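Local coordinates for nucleotidyl transferase AbiEii/AbiGii toxin family protein (Mycobacterium tuberculosis, PDB 6Y56) that is the nucleotidyltransferase toxin MenT4 of a toxin-antitoxin system and probably blocks growth by adding nucleotides to the acceptor stems of tRNA, at residues A27-L32 against L140-L145; L34-V39 against G154-P159; E81-I86 against R106-R111; S100-G105 against S125-R130. All coordinates share one frame; numbering follows the deposited sequence.

Contact 1 (A27-L32 against L140-L145); sequences AQDHLL and LAFIQL
Asp29 and Phe142 mark the nearest approach of the two backbones, their CA atoms 9.0 Å apart, a gap that side chains must fill. Residues 27-32 are a piece of the long helix 19-38; residues 140-145 leave strand 138-141 as extended chain. Phenylalanine suits this spacing because its ring is long enough to reach the helix while its backbone follows the chain leaving the strand. Its CG stands anti to the carbonyl carbon (chi1 -76°), and the far end of the ring meets Asp29 and Leu32, which sit three residues apart on one helix face. Leu32 lays CD1 against the ring edge, 3.8 Å from Phe142 CZ, with its CB also touching that corner. At the adjoining corner Asp29 OD1 comes to 3.4 Å from Phe142 CE2. This oxygen lies near the ring plane and so meets the C-H rim, where the weakly positive hydrogens should accommodate an acid better than the electron-rich face would; the carboxylate plane stands 86° to the ring. The buried carboxylate is not left to the ring alone: OD1 forms a salt bridge with Lys56 of helix 50-59, and OD2 a hydrogen bond with Tyr151. These partners hold the acid in place beside the apolar edge. Leu155 and Leu158 also pack on Phe142. The result is a helix-on-sheet packing in which an aromatic at the strand's exit packs the small antiparallel sheet 138-141/157-160 against the long helix 19-38.

Contact 2 (L34-V39 against G154-P159); sequences LLSQTV and GLPTLP
Ser36 meets Pro156 over a very short reach, with OG 3.3 Å from Pro156 CB. Ser36 CB is almost as close, at 3.4 Å from the same proline CB, which is tighter than carbon atoms usually pack. The proline ring thus presents its CB-CG side to the small side chain, and a serine fits because little more than one carbon and one oxygen has to be housed where the backbones are only 6.4 Å apart at their CA atoms. Two residues on, in the strand, Leu158 brings one branch to the same serine, CD2 lying 4.1 Å from Ser36 CB. The hydroxyl finds its polar partner outside the contact: with OG placed between the backbone N and the carbonyl carbon (chi1 74°), it hydrogen-bonds Tyr33 O in the preceding helical turn, which fixes its rotation. Farther out, Thr38 OG1 bonds back to Leu34 O at 3.1 Å, tilted 29° from that carbonyl's plane, and Leu35 O takes both Thr38 N and Val39 N. On another side of the helix, Leu35, Thr38 and Val39 pack on Leu85 of helix 76-86. Leu158 also touches Leu32 one turn earlier, while its backbone pairs with Leu140, placing helix 19-38 between helix 76-86 and the two-stranded sheet 138-141/157-160.

Contact 3 (E81-I86 against R106-R111); sequences EVCELI and RHWQLR
Cys83 sets its sulfur over a face of Trp108, and here the packing is tight. SG stands 3.2 Å above the indole plane, displaced toward the rim; it is 3.6 Å from the centroid of the five-membered ring, 26° off the ring normal. The nearest ring atoms are Trp108 NE1, at 3.3 Å from Cys83 SG, and CE2. This is a sulfur-aromatic contact in which a polarisable atom rests on the pi cloud; the indole N-H is used elsewhere, in a hydrogen bond to Gly105 O that helps fix the ring's rotation. Cysteine is short enough for such a large partner, and its SG, anti to the carbonyl carbon (chi1 -69°), is directed at the strand. Phe128 of the next strand touches Cys83 as well. The setting is a helix packed across a mixed beta sheet, with helix 76-86 lying on the face to which strand 107-114 sends Trp108 and Leu110. One helical turn further on, the fit is looser. Ile86 and Leu110 cross at about a right angle and meet only through single methyls, Ile86 CG2 and Leu110 CD1, 4.2 Å apart; Val98 and Leu31 also touch Ile86. The alternate strand residues His107, Gln109 and Arg111 belong to the other face of the sheet, where polar side chains are suitable. There Gln109 lays its amide carbon CD 3.5 Å above the guanidinium plane of Arg111, an exposed residue, while exposed Glu84 leaves the helix pointing away from the strand.

Contact 4 (S100-G105 against S125-R130); sequences STRGDG and SVEFAR
Arg102 and Glu127 are brought together by two contrasting side-chain courses. In Arg102, CG is tucked between the backbone N and the carbonyl carbon (chi1 54°), after which the chain runs extended to NE; Glu127 puts CG opposite its N (chi1 -167°) and reaches outward fully stretched. The two cross at about a right angle, with guanidinium and carboxylate planes 84° apart. Glu127 OE1 comes to the guanidinium edge, close to its plane, but Arg102 NH1 to Glu127 OE1 is 3.9 Å, a long salt bridge that is mainly electrostatic. Arginine suits the place because its flat head can face two acids along its edge. The second, Asp104, is gripped more closely: Arg102 NE lies 2.8 Å from Asp104 OD2, and NH2 reaches the same oxygen, both bonds weak by angle yet forming a salt bridge. This pairing lies within the type I turn from Arg102 to Gly105, joining its first and third residues; at its end the positive phi of Gly105 favours glycine. The other Asp104 oxygen, OD1, accepts from Arg106 N and steadies the carboxylate. A water links the two segments as well, donating to Asp104 OD2 and accepting from Arg130 NH2 at 2.7 Å, in the plane of that guanidinium. Arg130 NH1 forms a salt bridge with Asp76, which also binds Arg106. The turn joins the antiparallel strands 94-100 and 107-114; strand 125-129 lies between strand 107-114 and strand 68-72, which carries Asp68 and Asp70, matching the spacing of the Asp-x-Asp signature of nucleotidyltransferases.

Overall arrangement
From the N terminus, helix 19-38 supplies the first segments of contact 1 and then contact 2. Further along, helix 76-86 opens contact 3, and the turn at 100-105 opens contact 4. Residues 106-111 close contact 3 before 125-130 close contact 4, so these two loops cross; they use neighbouring strands of the six-stranded sheet, 107-114 and 125-129. Both lie wholly within the much longer loops of contacts 1 and 2, which cross each other when 140-145 and then 154-159 return to the long helix. That helix joins the small two-stranded sheet to the main one, with Leu31 and Leu35 touching residues of contact 3.

Contact 1 (A27-L32 against L140-L145)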
loop_
_atom_site.group_PDB
_atom_site.type_symbol
_atom_site.label_atom_id
_atom_site.label_comp_id
_atom_site.label_asym_id
_atom_site.label_seq_id
_atom_site.Cartn_x
_atom_site.Cartn_y
_atom_site.Cartn_z
ATOM N N ALA A 27 1.141 1.182 16.575
ATOM C CA ALA A 27 -0.293 0.926 16.711
ATOM C C ALA A 27 -0.800 0.032 15.589
ATOM O O ALA A 27 -1.601 -0.881 15.832
ATOM C CB ALA A 27 -1.055 2.252 16.738
ATOM N N GLN A 28 -0.334 0.265 14.358
ATOM C CA GLN A 28 -0.720 -0.597 13.243
ATOM C C GLN A 28 -0.346 -2.051 13.492
ATOM O O GLN A 28 -1.108 -2.963 13.142
ATOM C CB GLN A 28 -0.036 -0.138 11.961
ATOM C CG GLN A 28 -0.490 1.185 11.426
ATOM C CD GLN A 28 0.418 1.670 10.331
ATOM O OE1 GLN A 28 1.605 1.334 10.307
ATOM N NE2 GLN A 28 -0.123 2.465 9.422
ATOM N N ASP A 29 0.848 -2.303 14.049
ATOM C CA ASP A 29 1.234 -3.685 14.338
ATOM C C ASP A 29 0.258 -4.324 15.309
ATOM O O ASP A 29 -0.079 -5.509 15.187
ATOM C CB ASP A 29 2.631 -3.756 14.958
ATOM C CG ASP A 29 3.717 -3.287 14.025
ATOM O OD1 ASP A 29 3.484 -3.205 12.796
ATOM O OD2 ASP A 29 4.812 -3.004 14.532
ATOM N N HIS A 30 -0.188 -3.547 16.293
ATOM C CA HIS A 30 -1.144 -4.042 17.275
ATOM C C HIS A 30 -2.493 -4.321 16.627
ATOM O O HIS A 30 -3.134 -5.332 16.938
ATOM C CB HIS A 30 -1.272 -3.039 18.428
ATOM C CG HIS A 30 -0.118 -3.068 19.384
ATOM N ND1 HIS A 30 1.162 -2.708 19.022
ATOM C CD2 HIS A 30 -0.051 -3.426 20.690
ATOM C CE1 HIS A 30 1.970 -2.847 20.060
ATOM N NE2 HIS A 30 1.258 -3.284 21.084
ATOM N N LEU A 31 -2.936 -3.445 15.718
ATOM C CA LEU A 31 -4.206 -3.654 15.028
ATOM C C LEU A 31 -4.141 -4.887 14.139
ATOM O O LEU A 31 -5.078 -5.696 14.112
ATOM C CB LEU A 31 -4.552 -2.411 14.204
ATOM C CG LEU A 31 -5.873 -2.359 13.418
ATOM C CD1 LEU A 31 -6.248 -0.934 13.102
ATOM C CD2 LEU A 31 -5.798 -3.124 12.090
ATOM N N LEU A 32 -3.034 -5.053 13.414
ATOM C CA LEU A 32 -2.881 -6.218 12.549
ATOM C C LEU A 32 -2.835 -7.503 13.365
ATOM O O LEU A 32 -3.398 -8.525 12.953
ATOM C CB LEU A 32 -1.645 -6.043 11.666
ATOM C CG LEU A 32 -1.786 -4.962 10.584
ATOM C CD1 LEU A 32 -0.415 -4.558 10.033
ATOM C CD2 LEU A 32 -2.689 -5.439 9.463
ATOM N N LEU A 140 3.487 -13.764 4.588
ATOM C CA LEU A 140 4.777 -13.202 5.053
ATOM C C LEU A 140 4.751 -12.847 6.537
ATOM O O LEU A 140 3.722 -12.395 7.045
ATOM C CB LEU A 140 5.061 -11.916 4.268
ATOM C CG LEU A 140 5.373 -12.060 2.780
ATOM C CD1 LEU A 140 5.615 -10.692 2.159
ATOM C CD2 LEU A 140 6.580 -12.956 2.570
ATOM N N ALA A 141 5.876 -13.107 7.189
ATOM C CA ALA A 141 6.140 -12.581 8.520
ATOM C C ALA A 141 6.454 -11.082 8.453
ATOM O O ALA A 141 6.821 -10.542 7.408
ATOM C CB ALA A 141 7.319 -13.312 9.193
ATOM N N PHE A 142 6.278 -10.400 9.586
ATOM C CA PHE A 142 6.770 -9.034 9.701
ATOM C C PHE A 142 8.294 -9.047 9.766
ATOM O O PHE A 142 8.895 -9.936 10.382
ATOM C CB PHE A 142 6.272 -8.402 11.000
ATOM C CG PHE A 142 4.823 -7.985 10.974
ATOM C CD1 PHE A 142 3.798 -8.885 10.694
ATOM C CD2 PHE A 142 4.488 -6.677 11.242
ATOM C CE1 PHE A 142 2.456 -8.462 10.690
ATOM C CE2 PHE A 142 3.159 -6.254 11.247
ATOM C CZ PHE A 142 2.150 -7.139 10.969
ATOM N N ILE A 143 8.929 -8.087 9.092
ATOM C CA ILE A 143 10.369 -7.890 9.257
ATOM C C ILE A 143 10.626 -7.530 10.711
ATOM O O ILE A 143 9.986 -6.624 11.259
ATOM C CB ILE A 143 10.848 -6.780 8.311
ATOM C CG1 ILE A 143 10.506 -7.113 6.852
ATOM C CG2 ILE A 143 12.330 -6.527 8.501
ATOM C CD1 ILE A 143 11.287 -8.288 6.300
ATOM N N GLN A 144 11.541 -8.252 11.351
ATOM C CA GLN A 144 11.766 -8.072 12.783
ATOM C C GLN A 144 12.484 -6.757 13.062
ATOM O O GLN A 144 13.527 -6.465 12.468
ATOM C CB GLN A 144 12.586 -9.234 13.336
ATOM C CG GLN A 144 11.807 -10.535 13.413
ATOM C CD GLN A 144 12.639 -11.702 13.911
ATOM O OE1 GLN A 144 13.851 -11.584 14.103
ATOM N NE2 GLN A 144 11.992 -12.845 14.108
ATOM N N LEU A 145 11.922 -5.964 13.968
ATOM C CA LEU A 145 12.473 -4.677 14.361
ATOM C C LEU A 145 12.641 -4.654 15.872
ATOM O O LEU A 145 11.910 -5.341 16.586
ATOM C CB LEU A 145 11.538 -3.535 13.932
ATOM C CG LEU A 145 11.229 -3.451 12.434
ATOM C CD1 LEU A 145 10.331 -2.245 12.151
ATOM C CD2 LEU A 145 12.496 -3.381 11.602
#

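Contact 2 (L34-V39 against G154-P159)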
loop_
_atom_site.group_PDB
_atom_site.type_symbol
_atom_site.label_atom_id
_atom_site.label_comp_id
_atom_site.label_asym_id
_atom_site.label_seq_id
_atom_site.Cartn_x
_atom_site.Cartn_y
_atom_site.Cartn_z
ATOM N N LEU A 34 -4.473 -7.940 16.226
ATOM C CA LEU A 34 -5.873 -8.180 16.564
ATOM C C LEU A 34 -6.625 -8.829 15.407
ATOM O O LEU A 34 -7.323 -9.831 15.587
ATOM C CB LEU A 34 -6.525 -6.854 16.942
ATOM C CG LEU A 34 -8.045 -6.926 17.065
ATOM C CD1 LEU A 34 -8.432 -7.659 18.340
ATOM C CD2 LEU A 34 -8.653 -5.532 16.990
ATOM N N LEU A 35 -6.484 -8.276 14.202
ATOM C CA LEU A 35 -7.172 -8.847 13.050
ATOM C C LEU A 35 -6.748 -10.289 12.824
ATOM O O LEU A 35 -7.582 -11.149 12.513
ATOM C CB LEU A 35 -6.876 -8.028 11.795
ATOM C CG LEU A 35 -7.441 -6.605 11.764
ATOM C CD1 LEU A 35 -7.198 -5.989 10.398
ATOM C CD2 LEU A 35 -8.931 -6.567 12.089
ATOM N N SER A 36 -5.455 -10.581 12.992
ATOM C CA SER A 36 -4.972 -11.927 12.715
ATOM C C SER A 36 -5.549 -12.934 13.692
ATOM O O SER A 36 -5.656 -14.123 13.371
ATOM C CB SER A 36 -3.451 -11.975 12.783
ATOM O OG SER A 36 -2.982 -11.908 14.125
ATOM N N GLN A 37 -5.910 -12.484 14.885
ATOM C CA GLN A 37 -6.474 -13.384 15.879
ATOM C C GLN A 37 -7.960 -13.631 15.685
ATOM O O GLN A 37 -8.489 -14.571 16.288
ATOM C CB GLN A 37 -6.238 -12.832 17.287
ATOM C CG GLN A 37 -4.784 -12.893 17.750
ATOM C CD GLN A 37 -4.350 -14.298 18.164
ATOM O OE1 GLN A 37 -3.591 -14.963 17.456
ATOM N NE2 GLN A 37 -4.827 -14.750 19.320
ATOM N N THR A 38 -8.641 -12.835 14.867
ATOM C CA THR A 38 -10.098 -12.821 14.835
ATOM C C THR A 38 -10.689 -13.060 13.452
ATOM O O THR A 38 -11.733 -13.708 13.342
ATOM C CB THR A 38 -10.610 -11.470 15.370
ATOM O OG1 THR A 38 -9.923 -11.112 16.581
ATOM C CG2 THR A 38 -12.100 -11.525 15.628
ATOM N N VAL A 39 -10.061 -12.549 12.397
ATOM C CA VAL A 39 -10.630 -12.555 11.053
ATOM C C VAL A 39 -9.817 -13.486 10.165
ATOM O O VAL A 39 -8.584 -13.524 10.253
ATOM C CB VAL A 39 -10.632 -11.123 10.476
ATOM C CG1 VAL A 39 -11.105 -11.114 9.032
ATOM C CG2 VAL A 39 -11.496 -10.217 11.317
ATOM N N GLY A 154 3.706 -12.113 19.839
ATOM C CA GLY A 154 4.403 -12.298 18.579
ATOM C C GLY A 154 3.549 -11.823 17.414
ATOM O O GLY A 154 2.339 -12.030 17.390
ATOM N N LEU A 155 4.199 -11.181 16.448
ATOM C CA LEU A 155 3.468 -10.664 15.303
ATOM C C LEU A 155 3.058 -11.810 14.375
ATOM O O LEU A 155 3.758 -12.821 14.271
ATOM C CB LEU A 155 4.327 -9.651 14.553
ATOM C CG LEU A 155 4.423 -8.319 15.311
ATOM C CD1 LEU A 155 5.572 -7.483 14.793
ATOM C CD2 LEU A 155 3.111 -7.539 15.261
ATOM N N PRO A 156 1.931 -11.671 13.687
ATOM C CA PRO A 156 1.405 -12.769 12.874
ATOM C C PRO A 156 2.106 -12.864 11.527
ATOM O O PRO A 156 2.861 -11.981 11.114
ATOM C CB PRO A 156 -0.052 -12.346 12.663
ATOM C CG PRO A 156 0.010 -10.841 12.637
ATOM C CD PRO A 156 1.010 -10.519 13.718
ATOM N N THR A 157 1.831 -13.959 10.833
ATOM C CA THR A 157 2.086 -14.019 9.404
ATOM C C THR A 157 0.785 -13.689 8.694
ATOM O O THR A 157 -0.295 -14.091 9.138
ATOM C CB THR A 157 2.612 -15.390 8.969
ATOM O OG1 THR A 157 1.678 -16.432 9.301
ATOM C CG2 THR A 157 3.943 -15.679 9.634
ATOM N N LEU A 158 0.892 -12.917 7.610
ATOM C CA LEU A 158 -0.293 -12.425 6.919
ATOM C C LEU A 158 -0.137 -12.643 5.422
ATOM O O LEU A 158 0.966 -12.496 4.887
ATOM C CB LEU A 158 -0.466 -10.917 7.163
ATOM C CG LEU A 158 -0.815 -10.506 8.595
ATOM C CD1 LEU A 158 -0.831 -8.994 8.672
ATOM C CD2 LEU A 158 -2.154 -11.083 8.988
ATOM N N PRO A 159 -1.219 -12.971 4.719
ATOM C CA PRO A 159 -1.181 -12.963 3.252
ATOM C C PRO A 159 -1.046 -11.538 2.750
ATOM O O PRO A 159 -1.839 -10.659 3.095
ATOM C CB PRO A 159 -2.522 -13.577 2.843
ATOM C CG PRO A 159 -3.364 -13.488 4.026
ATOM C CD PRO A 159 -2.515 -13.402 5.254
#

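Contact 3 (E81-I86 against R106-R111)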
loop_
_atom_site.group_PDB
_atom_site.type_symbol
_atom_site.label_atom_id
_atom_site.label_comp_id
_atom_site.label_asym_id
_atom_site.label_seq_id
_atom_site.Cartn_x
_atom_site.Cartn_y
_atom_site.Cartn_z
ATOM N N GLU A 81 -17.150 -6.756 8.804
ATOM C CA GLU A 81 -16.614 -7.529 9.921
ATOM C C GLU A 81 -15.325 -6.903 10.445
ATOM O O GLU A 81 -15.162 -6.701 11.656
ATOM C CB GLU A 81 -16.393 -8.973 9.468
ATOM C CG GLU A 81 -15.718 -9.877 10.490
ATOM C CD GLU A 81 -15.299 -11.213 9.892
ATOM O OE1 GLU A 81 -15.431 -11.395 8.664
ATOM O OE2 GLU A 81 -14.833 -12.086 10.652
ATOM N N VAL A 82 -14.414 -6.545 9.533
ATOM C CA VAL A 82 -13.150 -5.928 9.928
ATOM C C VAL A 82 -13.387 -4.588 10.599
ATOM O O VAL A 82 -12.801 -4.295 11.645
ATOM C CB VAL A 82 -12.221 -5.789 8.712
ATOM C CG1 VAL A 82 -10.971 -4.992 9.093
ATOM C CG2 VAL A 82 -11.856 -7.159 8.190
ATOM N N CYS A 83 -14.261 -3.760 10.023
ATOM C CA CYS A 83 -14.464 -2.426 10.576
ATOM C C CYS A 83 -15.137 -2.479 11.945
ATOM O O CYS A 83 -14.775 -1.711 12.846
ATOM C CB CYS A 83 -15.258 -1.564 9.588
ATOM S SG CYS A 83 -14.295 -1.161 8.103
ATOM N N GLU A 84 -16.117 -3.371 12.126
ATOM C CA GLU A 84 -16.740 -3.513 13.442
ATOM C C GLU A 84 -15.727 -3.986 14.472
ATOM O O GLU A 84 -15.772 -3.571 15.637
ATOM C CB GLU A 84 -17.904 -4.504 13.386
ATOM C CG GLU A 84 -19.153 -4.024 12.664
ATOM C CD GLU A 84 -20.323 -4.973 12.880
ATOM O OE1 GLU A 84 -20.419 -5.554 13.986
ATOM O OE2 GLU A 84 -21.141 -5.158 11.956
ATOM N N LEU A 85 -14.791 -4.839 14.054
ATOM C CA LEU A 85 -13.771 -5.328 14.969
ATOM C C LEU A 85 -12.814 -4.217 15.366
ATOM O O LEU A 85 -12.472 -4.083 16.548
ATOM C CB LEU A 85 -13.018 -6.481 14.322
ATOM C CG LEU A 85 -11.905 -7.080 15.163
ATOM C CD1 LEU A 85 -12.474 -7.643 16.459
ATOM C CD2 LEU A 85 -11.194 -8.160 14.368
ATOM N N ILE A 86 -12.376 -3.408 14.397
ATOM C CA ILE A 86 -11.424 -2.335 14.679
ATOM C C ILE A 86 -12.048 -1.295 15.596
ATOM O O ILE A 86 -11.441 -0.875 16.590
ATOM C CB ILE A 86 -10.939 -1.692 13.369
ATOM C CG1 ILE A 86 -10.128 -2.698 12.546
ATOM C CG2 ILE A 86 -10.099 -0.453 13.678
ATOM C CD1 ILE A 86 -9.745 -2.185 11.176
ATOM N N ARG A 106 -16.008 1.634 2.505
ATOM C CA ARG A 106 -14.707 1.063 2.195
ATOM C C ARG A 106 -13.544 2.001 2.455
ATOM O O ARG A 106 -12.393 1.612 2.217
ATOM C CB ARG A 106 -14.688 0.555 0.748
ATOM C CG ARG A 106 -15.455 -0.756 0.607
ATOM C CD ARG A 106 -15.626 -1.200 -0.822
ATOM N NE ARG A 106 -16.171 -2.552 -0.830
ATOM C CZ ARG A 106 -15.431 -3.656 -0.777
ATOM N NH1 ARG A 106 -14.100 -3.582 -0.752
ATOM N NH2 ARG A 106 -16.028 -4.842 -0.757
ATOM N N HIS A 107 -13.789 3.206 2.959
ATOM C CA HIS A 107 -12.703 4.123 3.287
ATOM C C HIS A 107 -12.961 4.754 4.643
ATOM O O HIS A 107 -14.055 5.268 4.901
ATOM C CB HIS A 107 -12.465 5.207 2.239
ATOM C CG HIS A 107 -11.204 5.984 2.484
ATOM N ND1 HIS A 107 -11.153 7.065 3.338
ATOM C CD2 HIS A 107 -9.936 5.799 2.039
ATOM C CE1 HIS A 107 -9.919 7.535 3.381
ATOM N NE2 HIS A 107 -9.161 6.786 2.600
ATOM N N TRP A 108 -11.952 4.719 5.501
ATOM C CA TRP A 108 -12.122 5.055 6.903
ATOM C C TRP A 108 -10.938 5.876 7.374
ATOM O O TRP A 108 -9.803 5.643 6.955
ATOM C CB TRP A 108 -12.230 3.790 7.769
ATOM C CG TRP A 108 -13.361 2.920 7.342
ATOM C CD1 TRP A 108 -13.397 2.093 6.252
ATOM C CD2 TRP A 108 -14.652 2.831 7.954
ATOM N NE1 TRP A 108 -14.632 1.489 6.155
ATOM C CE2 TRP A 108 -15.415 1.926 7.192
ATOM C CE3 TRP A 108 -15.231 3.417 9.083
ATOM C CZ2 TRP A 108 -16.724 1.595 7.524
ATOM C CZ3 TRP A 108 -16.527 3.091 9.410
ATOM C CH2 TRP A 108 -17.263 2.190 8.633
ATOM N N GLN A 109 -11.199 6.837 8.244
ATOM C CA GLN A 109 -10.135 7.490 8.982
ATOM C C GLN A 109 -9.880 6.689 10.251
ATOM O O GLN A 109 -10.823 6.364 10.981
ATOM C CB GLN A 109 -10.529 8.919 9.341
ATOM C CG GLN A 109 -9.469 9.596 10.193
ATOM C CD GLN A 109 -9.601 11.103 10.256
ATOM O OE1 GLN A 109 -10.641 11.676 9.904
ATOM N NE2 GLN A 109 -8.543 11.756 10.724
ATOM N N LEU A 110 -8.611 6.384 10.512
ATOM C CA LEU A 110 -8.218 5.628 11.691
ATOM C C LEU A 110 -7.690 6.576 12.756
ATOM O O LEU A 110 -6.845 7.426 12.473
ATOM C CB LEU A 110 -7.128 4.622 11.327
ATOM C CG LEU A 110 -6.563 3.790 12.480
ATOM C CD1 LEU A 110 -7.593 2.815 12.982
ATOM C CD2 LEU A 110 -5.328 3.061 11.996
ATOM N N ARG A 111 -8.167 6.413 13.982
ATOM C CA ARG A 111 -7.629 7.145 15.112
ATOM C C ARG A 111 -7.139 6.139 16.135
ATOM O O ARG A 111 -7.745 5.083 16.321
ATOM C CB ARG A 111 -8.676 8.077 15.713
ATOM C CG ARG A 111 -8.943 9.290 14.826
ATOM C CD ARG A 111 -9.833 10.318 15.507
ATOM N NE ARG A 111 -9.982 11.540 14.716
ATOM C CZ ARG A 111 -10.910 11.725 13.779
ATOM N NH1 ARG A 111 -11.782 10.762 13.496
ATOM N NH2 ARG A 111 -10.965 12.878 13.118
#

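Contact 4 (S100-G105 against S125-R130)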
loop_
_atom_site.group_PDB
_atom_site.type_symbol
_atom_site.label_atom_id
_atom_site.label_comp_id
_atom_site.label_asym_id
_atom_site.label_seq_id
_atom_site.Cartn_x
_atom_site.Cartn_y
_atom_site.Cartn_z
ATOM N N SER A 100 -16.076 6.574 8.978
ATOM C CA SER A 100 -16.232 6.472 7.536
ATOM C C SER A 100 -15.986 7.825 6.886
ATOM O O SER A 100 -16.439 8.860 7.383
ATOM C CB SER A 100 -17.652 6.010 7.216
ATOM O OG SER A 100 -17.809 5.775 5.828
ATOM N N THR A 101 -15.247 7.823 5.776
ATOM C CA THR A 101 -15.048 9.041 5.007
ATOM C C THR A 101 -15.927 9.111 3.771
ATOM O O THR A 101 -16.002 10.174 3.151
ATOM C CB THR A 101 -13.583 9.188 4.581
ATOM O OG1 THR A 101 -13.229 8.098 3.720
ATOM C CG2 THR A 101 -12.668 9.207 5.797
ATOM N N ARG A 102 -16.581 8.018 3.389
ATOM C CA ARG A 102 -17.444 8.048 2.216
ATOM C C ARG A 102 -18.495 6.959 2.345
ATOM O O ARG A 102 -18.357 6.019 3.135
ATOM C CB ARG A 102 -16.648 7.931 0.910
ATOM C CG ARG A 102 -15.743 6.731 0.836
ATOM C CD ARG A 102 -14.994 6.652 -0.500
ATOM N NE ARG A 102 -14.676 5.264 -0.842
ATOM C CZ ARG A 102 -13.451 4.795 -1.076
ATOM N NH1 ARG A 102 -12.396 5.599 -1.027
ATOM N NH2 ARG A 102 -13.284 3.516 -1.373
ATOM N N GLY A 103 -19.551 7.100 1.552
ATOM C CA GLY A 103 -20.732 6.281 1.726
ATOM C C GLY A 103 -20.587 4.832 1.310
ATOM O O GLY A 103 -21.491 4.043 1.602
ATOM N N ASP A 104 -19.489 4.449 0.659
ATOM C CA ASP A 104 -19.370 3.067 0.204
ATOM C C ASP A 104 -18.916 2.101 1.293
ATOM O O ASP A 104 -18.859 0.893 1.042
ATOM C CB ASP A 104 -18.506 2.953 -1.061
ATOM C CG ASP A 104 -17.027 3.247 -0.818
ATOM O OD1 ASP A 104 -16.621 3.513 0.331
ATOM O OD2 ASP A 104 -16.260 3.196 -1.804
ATOM N N GLY A 105 -18.608 2.583 2.488
ATOM C CA GLY A 105 -18.204 1.694 3.563
ATOM C C GLY A 105 -16.794 1.155 3.464
ATOM O O GLY A 105 -16.414 0.308 4.285
ATOM N N SER A 125 -5.483 6.075 7.769
ATOM C CA SER A 125 -6.685 5.605 7.108
ATOM C C SER A 125 -6.652 4.094 6.959
ATOM O O SER A 125 -5.611 3.448 7.110
ATOM C CB SER A 125 -6.844 6.251 5.737
ATOM O OG SER A 125 -5.671 6.047 4.971
ATOM N N VAL A 126 -7.821 3.540 6.661
ATOM C CA VAL A 126 -7.977 2.142 6.284
ATOM C C VAL A 126 -8.848 2.124 5.039
ATOM O O VAL A 126 -9.886 2.795 4.996
ATOM C CB VAL A 126 -8.635 1.327 7.410
ATOM C CG1 VAL A 126 -8.650 -0.147 7.058
ATOM C CG2 VAL A 126 -7.927 1.558 8.736
ATOM N N GLU A 127 -8.428 1.373 4.023
ATOM C CA GLU A 127 -9.178 1.311 2.777
ATOM C C GLU A 127 -9.270 -0.131 2.315
ATOM O O GLU A 127 -8.321 -0.906 2.479
ATOM C CB GLU A 127 -8.513 2.143 1.681
ATOM C CG GLU A 127 -9.393 2.381 0.475
ATOM C CD GLU A 127 -8.694 3.185 -0.598
ATOM O OE1 GLU A 127 -9.264 3.320 -1.700
ATOM O OE2 GLU A 127 -7.576 3.679 -0.338
ATOM N N PHE A 128 -10.403 -0.479 1.706
ATOM C CA PHE A 128 -10.697 -1.844 1.285
ATOM C C PHE A 128 -11.051 -1.828 -0.190
ATOM O O PHE A 128 -12.124 -1.339 -0.566
ATOM C CB PHE A 128 -11.877 -2.397 2.066
ATOM C CG PHE A 128 -11.643 -2.491 3.533
ATOM C CD1 PHE A 128 -11.921 -1.420 4.359
ATOM C CD2 PHE A 128 -11.180 -3.664 4.094
ATOM C CE1 PHE A 128 -11.729 -1.492 5.718
ATOM C CE2 PHE A 128 -10.989 -3.752 5.460
ATOM C CZ PHE A 128 -11.258 -2.661 6.270
ATOM N N ALA A 129 -10.170 -2.380 -1.019
ATOM C CA ALA A 129 -10.415 -2.446 -2.450
ATOM C C ALA A 129 -11.405 -3.558 -2.762
ATOM O O ALA A 129 -11.377 -4.630 -2.145
ATOM C CB ALA A 129 -9.106 -2.735 -3.185
ATOM N N ARG A 130 -12.278 -3.305 -3.737
ATOM C CA ARG A 130 -13.285 -4.270 -4.153
ATOM C C ARG A 130 -12.790 -5.207 -5.244
ATOM O O ARG A 130 -13.216 -6.366 -5.289
ATOM C CB ARG A 130 -14.515 -3.526 -4.678
ATOM C CG ARG A 130 -15.713 -4.414 -4.913
ATOM C CD ARG A 130 -16.844 -3.651 -5.590
ATOM N NE ARG A 130 -17.166 -2.403 -4.900
ATOM C CZ ARG A 130 -17.977 -2.319 -3.850
ATOM N NH1 ARG A 130 -18.546 -3.413 -3.362
ATOM N NH2 ARG A 130 -18.214 -1.142 -3.284
HETATM O O HOH W 1 -19.359 -0.924 -1.024
HETATM O O HOH W 2 -17.367 1.325 -4.039
#